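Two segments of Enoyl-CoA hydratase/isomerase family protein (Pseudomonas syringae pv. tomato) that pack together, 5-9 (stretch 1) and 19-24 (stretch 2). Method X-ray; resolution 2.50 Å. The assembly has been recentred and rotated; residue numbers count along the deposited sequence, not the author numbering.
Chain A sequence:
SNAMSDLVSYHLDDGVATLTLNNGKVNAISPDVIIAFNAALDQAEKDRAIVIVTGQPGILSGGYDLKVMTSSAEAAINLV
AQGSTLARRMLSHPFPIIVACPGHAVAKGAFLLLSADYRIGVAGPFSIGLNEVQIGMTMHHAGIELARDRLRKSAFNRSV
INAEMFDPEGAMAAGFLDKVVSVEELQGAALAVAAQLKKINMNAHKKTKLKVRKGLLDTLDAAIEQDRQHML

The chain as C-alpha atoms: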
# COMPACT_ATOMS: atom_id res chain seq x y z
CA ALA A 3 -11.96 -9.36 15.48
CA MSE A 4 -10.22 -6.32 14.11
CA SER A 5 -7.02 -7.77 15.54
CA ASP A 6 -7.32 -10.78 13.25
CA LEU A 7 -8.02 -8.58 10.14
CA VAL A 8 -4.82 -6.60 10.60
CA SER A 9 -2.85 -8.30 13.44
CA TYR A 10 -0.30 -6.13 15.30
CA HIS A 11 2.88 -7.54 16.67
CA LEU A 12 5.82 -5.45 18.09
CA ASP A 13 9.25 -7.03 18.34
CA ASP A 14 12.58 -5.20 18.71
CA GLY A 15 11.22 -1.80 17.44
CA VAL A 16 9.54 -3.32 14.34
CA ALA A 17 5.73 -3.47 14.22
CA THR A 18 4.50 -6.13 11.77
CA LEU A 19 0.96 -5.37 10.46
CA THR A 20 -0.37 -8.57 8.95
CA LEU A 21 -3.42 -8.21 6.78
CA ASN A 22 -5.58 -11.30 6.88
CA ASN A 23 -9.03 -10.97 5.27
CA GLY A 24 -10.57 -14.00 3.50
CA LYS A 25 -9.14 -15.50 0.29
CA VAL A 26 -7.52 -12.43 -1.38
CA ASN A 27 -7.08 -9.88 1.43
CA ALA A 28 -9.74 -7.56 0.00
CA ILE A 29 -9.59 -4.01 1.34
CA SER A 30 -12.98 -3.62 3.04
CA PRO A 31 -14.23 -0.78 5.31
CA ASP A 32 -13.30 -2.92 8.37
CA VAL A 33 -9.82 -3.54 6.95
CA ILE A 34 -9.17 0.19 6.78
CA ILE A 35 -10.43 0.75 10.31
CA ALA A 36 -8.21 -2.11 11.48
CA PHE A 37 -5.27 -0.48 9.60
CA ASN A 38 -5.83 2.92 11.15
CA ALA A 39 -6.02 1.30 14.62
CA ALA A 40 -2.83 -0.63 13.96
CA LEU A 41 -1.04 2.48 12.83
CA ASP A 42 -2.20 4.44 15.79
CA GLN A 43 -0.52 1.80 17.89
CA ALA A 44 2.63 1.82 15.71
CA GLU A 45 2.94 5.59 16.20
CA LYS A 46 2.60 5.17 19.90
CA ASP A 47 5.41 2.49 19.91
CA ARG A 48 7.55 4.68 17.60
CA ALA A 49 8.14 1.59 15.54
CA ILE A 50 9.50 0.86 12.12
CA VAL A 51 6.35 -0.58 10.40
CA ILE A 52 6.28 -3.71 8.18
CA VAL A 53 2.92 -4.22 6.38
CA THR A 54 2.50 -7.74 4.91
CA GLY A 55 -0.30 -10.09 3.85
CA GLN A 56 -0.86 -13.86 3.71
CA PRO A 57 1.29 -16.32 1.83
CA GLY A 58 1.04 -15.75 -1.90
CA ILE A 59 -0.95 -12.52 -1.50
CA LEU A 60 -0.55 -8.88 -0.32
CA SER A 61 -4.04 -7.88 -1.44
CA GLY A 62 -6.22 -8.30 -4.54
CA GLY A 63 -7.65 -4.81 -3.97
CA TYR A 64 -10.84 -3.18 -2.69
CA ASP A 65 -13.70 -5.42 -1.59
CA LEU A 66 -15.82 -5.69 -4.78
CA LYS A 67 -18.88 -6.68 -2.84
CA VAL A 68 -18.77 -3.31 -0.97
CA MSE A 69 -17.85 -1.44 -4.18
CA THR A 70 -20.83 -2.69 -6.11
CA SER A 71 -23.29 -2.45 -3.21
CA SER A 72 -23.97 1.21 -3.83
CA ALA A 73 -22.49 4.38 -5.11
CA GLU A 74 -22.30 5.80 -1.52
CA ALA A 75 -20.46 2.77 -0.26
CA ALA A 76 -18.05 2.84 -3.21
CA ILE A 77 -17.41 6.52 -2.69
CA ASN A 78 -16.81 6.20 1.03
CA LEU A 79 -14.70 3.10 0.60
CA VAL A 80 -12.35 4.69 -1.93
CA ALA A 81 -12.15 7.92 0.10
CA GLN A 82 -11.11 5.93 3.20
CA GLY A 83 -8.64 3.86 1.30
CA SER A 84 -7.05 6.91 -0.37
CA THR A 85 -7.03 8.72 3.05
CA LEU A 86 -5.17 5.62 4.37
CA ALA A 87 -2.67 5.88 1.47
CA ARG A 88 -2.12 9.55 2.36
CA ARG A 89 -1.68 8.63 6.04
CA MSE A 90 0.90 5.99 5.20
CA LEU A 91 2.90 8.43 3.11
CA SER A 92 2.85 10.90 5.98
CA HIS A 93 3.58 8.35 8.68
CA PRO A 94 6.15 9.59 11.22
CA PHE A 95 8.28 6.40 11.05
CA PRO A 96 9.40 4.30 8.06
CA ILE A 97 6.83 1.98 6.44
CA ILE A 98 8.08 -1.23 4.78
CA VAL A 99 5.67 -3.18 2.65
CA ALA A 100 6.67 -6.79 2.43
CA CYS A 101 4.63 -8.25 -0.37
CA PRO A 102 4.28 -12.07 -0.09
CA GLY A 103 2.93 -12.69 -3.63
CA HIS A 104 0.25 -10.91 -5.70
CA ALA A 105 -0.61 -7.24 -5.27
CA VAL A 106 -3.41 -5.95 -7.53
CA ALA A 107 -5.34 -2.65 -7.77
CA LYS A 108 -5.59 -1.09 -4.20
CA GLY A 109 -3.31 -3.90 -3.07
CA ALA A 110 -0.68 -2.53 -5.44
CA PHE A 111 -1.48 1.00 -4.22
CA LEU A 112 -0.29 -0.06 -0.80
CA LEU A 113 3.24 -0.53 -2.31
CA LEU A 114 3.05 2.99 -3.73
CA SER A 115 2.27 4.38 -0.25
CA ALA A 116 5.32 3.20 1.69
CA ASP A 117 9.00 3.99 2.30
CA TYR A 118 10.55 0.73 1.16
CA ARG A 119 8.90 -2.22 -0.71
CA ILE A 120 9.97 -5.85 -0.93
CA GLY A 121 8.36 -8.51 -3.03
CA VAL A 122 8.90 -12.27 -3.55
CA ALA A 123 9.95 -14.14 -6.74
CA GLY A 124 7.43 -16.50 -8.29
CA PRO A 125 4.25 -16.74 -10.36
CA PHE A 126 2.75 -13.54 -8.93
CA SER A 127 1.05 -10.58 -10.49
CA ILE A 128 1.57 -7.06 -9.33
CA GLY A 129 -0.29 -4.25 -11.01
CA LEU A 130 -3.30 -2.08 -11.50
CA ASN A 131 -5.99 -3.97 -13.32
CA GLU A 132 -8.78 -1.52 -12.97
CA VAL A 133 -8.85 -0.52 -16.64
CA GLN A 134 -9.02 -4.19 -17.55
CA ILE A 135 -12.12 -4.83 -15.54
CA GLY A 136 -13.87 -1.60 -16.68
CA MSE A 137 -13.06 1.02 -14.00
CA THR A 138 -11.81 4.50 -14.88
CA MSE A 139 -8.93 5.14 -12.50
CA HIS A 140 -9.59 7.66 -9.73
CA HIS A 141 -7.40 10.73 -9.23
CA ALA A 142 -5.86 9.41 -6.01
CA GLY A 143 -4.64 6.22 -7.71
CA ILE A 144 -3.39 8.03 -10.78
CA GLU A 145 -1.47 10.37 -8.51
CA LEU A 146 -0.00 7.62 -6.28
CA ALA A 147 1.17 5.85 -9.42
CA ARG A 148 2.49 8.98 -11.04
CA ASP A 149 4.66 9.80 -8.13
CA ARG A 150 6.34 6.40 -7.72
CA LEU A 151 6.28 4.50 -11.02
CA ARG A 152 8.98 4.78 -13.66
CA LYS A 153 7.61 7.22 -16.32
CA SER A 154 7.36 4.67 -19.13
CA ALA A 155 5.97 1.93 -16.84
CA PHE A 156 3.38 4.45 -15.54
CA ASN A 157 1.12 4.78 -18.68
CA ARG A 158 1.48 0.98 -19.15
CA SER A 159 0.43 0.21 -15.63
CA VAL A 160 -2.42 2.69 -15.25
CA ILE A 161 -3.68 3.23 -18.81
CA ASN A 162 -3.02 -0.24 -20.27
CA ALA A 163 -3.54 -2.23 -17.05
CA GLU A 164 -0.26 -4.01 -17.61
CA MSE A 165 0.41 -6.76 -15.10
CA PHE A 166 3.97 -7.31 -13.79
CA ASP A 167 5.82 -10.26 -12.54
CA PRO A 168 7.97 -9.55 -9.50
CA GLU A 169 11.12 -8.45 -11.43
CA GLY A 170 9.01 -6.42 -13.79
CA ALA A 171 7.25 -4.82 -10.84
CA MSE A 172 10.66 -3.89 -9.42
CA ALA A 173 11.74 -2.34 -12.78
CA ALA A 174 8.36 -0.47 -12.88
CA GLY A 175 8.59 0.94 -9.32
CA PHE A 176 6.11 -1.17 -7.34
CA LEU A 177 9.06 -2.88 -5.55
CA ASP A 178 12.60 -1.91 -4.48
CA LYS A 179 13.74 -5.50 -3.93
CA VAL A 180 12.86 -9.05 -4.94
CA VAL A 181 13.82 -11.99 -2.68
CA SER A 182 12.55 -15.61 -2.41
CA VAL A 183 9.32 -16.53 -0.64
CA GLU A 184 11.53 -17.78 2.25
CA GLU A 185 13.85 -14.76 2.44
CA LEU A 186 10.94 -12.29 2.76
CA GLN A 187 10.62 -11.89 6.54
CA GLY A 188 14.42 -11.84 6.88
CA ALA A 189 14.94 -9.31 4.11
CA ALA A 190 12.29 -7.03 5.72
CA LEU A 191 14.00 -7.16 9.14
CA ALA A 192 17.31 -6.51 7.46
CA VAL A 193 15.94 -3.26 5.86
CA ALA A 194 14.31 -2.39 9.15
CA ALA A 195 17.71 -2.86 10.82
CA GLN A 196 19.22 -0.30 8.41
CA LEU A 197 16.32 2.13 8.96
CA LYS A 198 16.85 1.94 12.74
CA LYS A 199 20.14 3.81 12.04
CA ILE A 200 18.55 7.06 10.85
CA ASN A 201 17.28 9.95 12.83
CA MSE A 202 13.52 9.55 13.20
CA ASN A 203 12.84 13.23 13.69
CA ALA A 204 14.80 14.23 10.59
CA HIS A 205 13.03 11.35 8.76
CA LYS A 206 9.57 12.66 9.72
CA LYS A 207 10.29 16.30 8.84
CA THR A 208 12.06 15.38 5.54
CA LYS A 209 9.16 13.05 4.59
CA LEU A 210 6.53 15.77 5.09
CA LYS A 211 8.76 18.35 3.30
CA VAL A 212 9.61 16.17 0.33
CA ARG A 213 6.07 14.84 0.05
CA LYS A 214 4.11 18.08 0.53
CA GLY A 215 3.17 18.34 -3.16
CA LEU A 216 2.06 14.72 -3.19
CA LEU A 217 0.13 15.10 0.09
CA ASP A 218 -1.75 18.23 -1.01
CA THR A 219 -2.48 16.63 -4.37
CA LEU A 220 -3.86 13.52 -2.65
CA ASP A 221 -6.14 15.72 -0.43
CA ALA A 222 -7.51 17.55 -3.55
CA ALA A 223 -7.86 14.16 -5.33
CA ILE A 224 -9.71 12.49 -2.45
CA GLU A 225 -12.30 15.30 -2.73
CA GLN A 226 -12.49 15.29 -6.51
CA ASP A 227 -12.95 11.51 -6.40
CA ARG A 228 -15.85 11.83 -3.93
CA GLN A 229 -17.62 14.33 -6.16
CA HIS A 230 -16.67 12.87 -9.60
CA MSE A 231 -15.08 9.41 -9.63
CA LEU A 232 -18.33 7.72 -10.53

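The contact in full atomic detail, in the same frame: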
# COMPACT_ATOMS: atom_id res chain seq x y z
N SER A 5 -8.40 -7.32 15.37
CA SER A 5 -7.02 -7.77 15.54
C SER A 5 -6.71 -9.03 14.74
O SER A 5 -5.57 -9.34 14.58
CB SER A 5 -6.60 -7.93 17.00
OG SER A 5 -7.43 -8.84 17.65
N ASP A 6 -7.68 -9.73 14.20
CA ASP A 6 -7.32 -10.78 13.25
C ASP A 6 -7.20 -10.24 11.83
O ASP A 6 -6.29 -10.66 11.12
CB ASP A 6 -8.26 -12.01 13.31
CG ASP A 6 -8.46 -12.54 14.77
OD1 ASP A 6 -7.43 -12.72 15.49
OD2 ASP A 6 -9.64 -12.75 15.18
N LEU A 7 -8.08 -9.31 11.43
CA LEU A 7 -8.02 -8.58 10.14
C LEU A 7 -6.64 -7.94 9.80
O LEU A 7 -6.04 -8.23 8.73
CB LEU A 7 -9.09 -7.48 10.07
CG LEU A 7 -10.49 -7.83 9.58
CD1 LEU A 7 -11.21 -6.56 9.14
CD2 LEU A 7 -10.51 -8.88 8.45
N VAL A 8 -6.17 -7.05 10.67
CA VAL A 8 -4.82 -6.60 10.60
C VAL A 8 -4.23 -6.91 11.99
O VAL A 8 -4.54 -6.19 12.96
CB VAL A 8 -4.76 -5.06 10.24
CG1 VAL A 8 -3.37 -4.53 10.35
CG2 VAL A 8 -5.39 -4.75 8.82
N SER A 9 -3.47 -8.00 12.13
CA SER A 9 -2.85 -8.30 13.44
C SER A 9 -1.66 -7.35 13.72
O SER A 9 -0.94 -6.92 12.78
CB SER A 9 -2.39 -9.73 13.51
OG SER A 9 -1.32 -9.88 12.58
N LEU A 19 2.43 -5.45 10.72
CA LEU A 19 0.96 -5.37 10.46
C LEU A 19 0.62 -6.41 9.42
O LEU A 19 1.08 -6.35 8.26
CB LEU A 19 0.57 -3.97 10.02
CG LEU A 19 0.48 -2.90 11.17
CD1 LEU A 19 1.76 -2.76 12.00
CD2 LEU A 19 0.06 -1.56 10.68
N THR A 20 -0.10 -7.45 9.85
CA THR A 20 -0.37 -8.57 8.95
C THR A 20 -1.81 -8.48 8.53
O THR A 20 -2.70 -8.52 9.39
CB THR A 20 -0.12 -9.91 9.59
OG1 THR A 20 1.24 -9.97 10.04
CG2 THR A 20 -0.33 -11.00 8.56
N LEU A 21 -2.06 -8.25 7.24
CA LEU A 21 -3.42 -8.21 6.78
C LEU A 21 -3.83 -9.64 6.59
O LEU A 21 -3.07 -10.45 6.05
CB LEU A 21 -3.51 -7.46 5.46
CG LEU A 21 -4.84 -7.41 4.71
CD1 LEU A 21 -6.06 -6.89 5.54
CD2 LEU A 21 -4.67 -6.65 3.39
N ASN A 22 -5.03 -9.96 7.05
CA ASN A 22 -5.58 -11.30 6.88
C ASN A 22 -7.13 -11.28 6.76
O ASN A 22 -7.86 -11.37 7.77
CB ASN A 22 -5.09 -12.17 8.04
CG ASN A 22 -5.64 -13.57 7.99
OD1 ASN A 22 -6.15 -14.02 6.96
ND2 ASN A 22 -5.55 -14.25 9.10
N ASN A 23 -7.61 -11.12 5.53
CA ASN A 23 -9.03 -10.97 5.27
C ASN A 23 -9.51 -11.92 4.15
O ASN A 23 -9.33 -11.63 2.97
CB ASN A 23 -9.31 -9.52 4.88
CG ASN A 23 -10.80 -9.27 4.61
OD1 ASN A 23 -11.64 -9.88 5.26
ND2 ASN A 23 -11.12 -8.38 3.66
N GLY A 24 -10.10 -13.05 4.51
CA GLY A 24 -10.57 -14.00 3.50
C GLY A 24 -9.53 -14.46 2.49
O GLY A 24 -8.35 -14.44 2.74
O HOH W 1 1.35 -9.10 12.70

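The two stretches pair as a short antiparallel ladder, stretch 1 joining it just as its helix ends and Val-8 leaves helical geometry. Along stretch 2, Leu-19 comes first: its CB lies 4.0 Å from Val-8 CG1, an apolar contact between buried side chains, while its CA makes a CA-H...O contact with Ser-9 O (3.4 Å).

Thr-20 pairs with Ser-9 through two backbone hydrogen bonds, Thr-20 N to Ser-9 O (3.1 Å) and Ser-9 N to Thr-20 O (2.9 Å). Thr-20 O also receives the CA-H of Val-8 CA at 3.1 Å. Both side chains lie on the same, partly exposed face, where small hydroxyl residues can share solvent: water 1 hydrogen-bonds to Ser-9 OG and to Thr-20 OG1, each at 2.8 Å.

Leu-21 faces Val-8 in the non-hydrogen-bonded pair, with CA atoms 4.4 Å apart. Their side chains turn to the opposite, buried face, where Leu-21 CD1 meets Val-8 CG2 at 4.0 Å; branched aliphatic groups suit this dry setting.

Beyond the strand, Asn-22 N donates a short hydrogen bond to Leu-7 O (2.6 Å), a backbone bond independent of the side chain; Leu-7 O also accepts a CA-H...O contact from Leu-21 CA (3.3 Å). Asn-23 OD1 merely touches Leu-7 CD2 at 3.5 Å, while its ND2 is hydrogen-bonded elsewhere in the structure. Gly-24, whose positive phi favours glycine, lies beyond the contact.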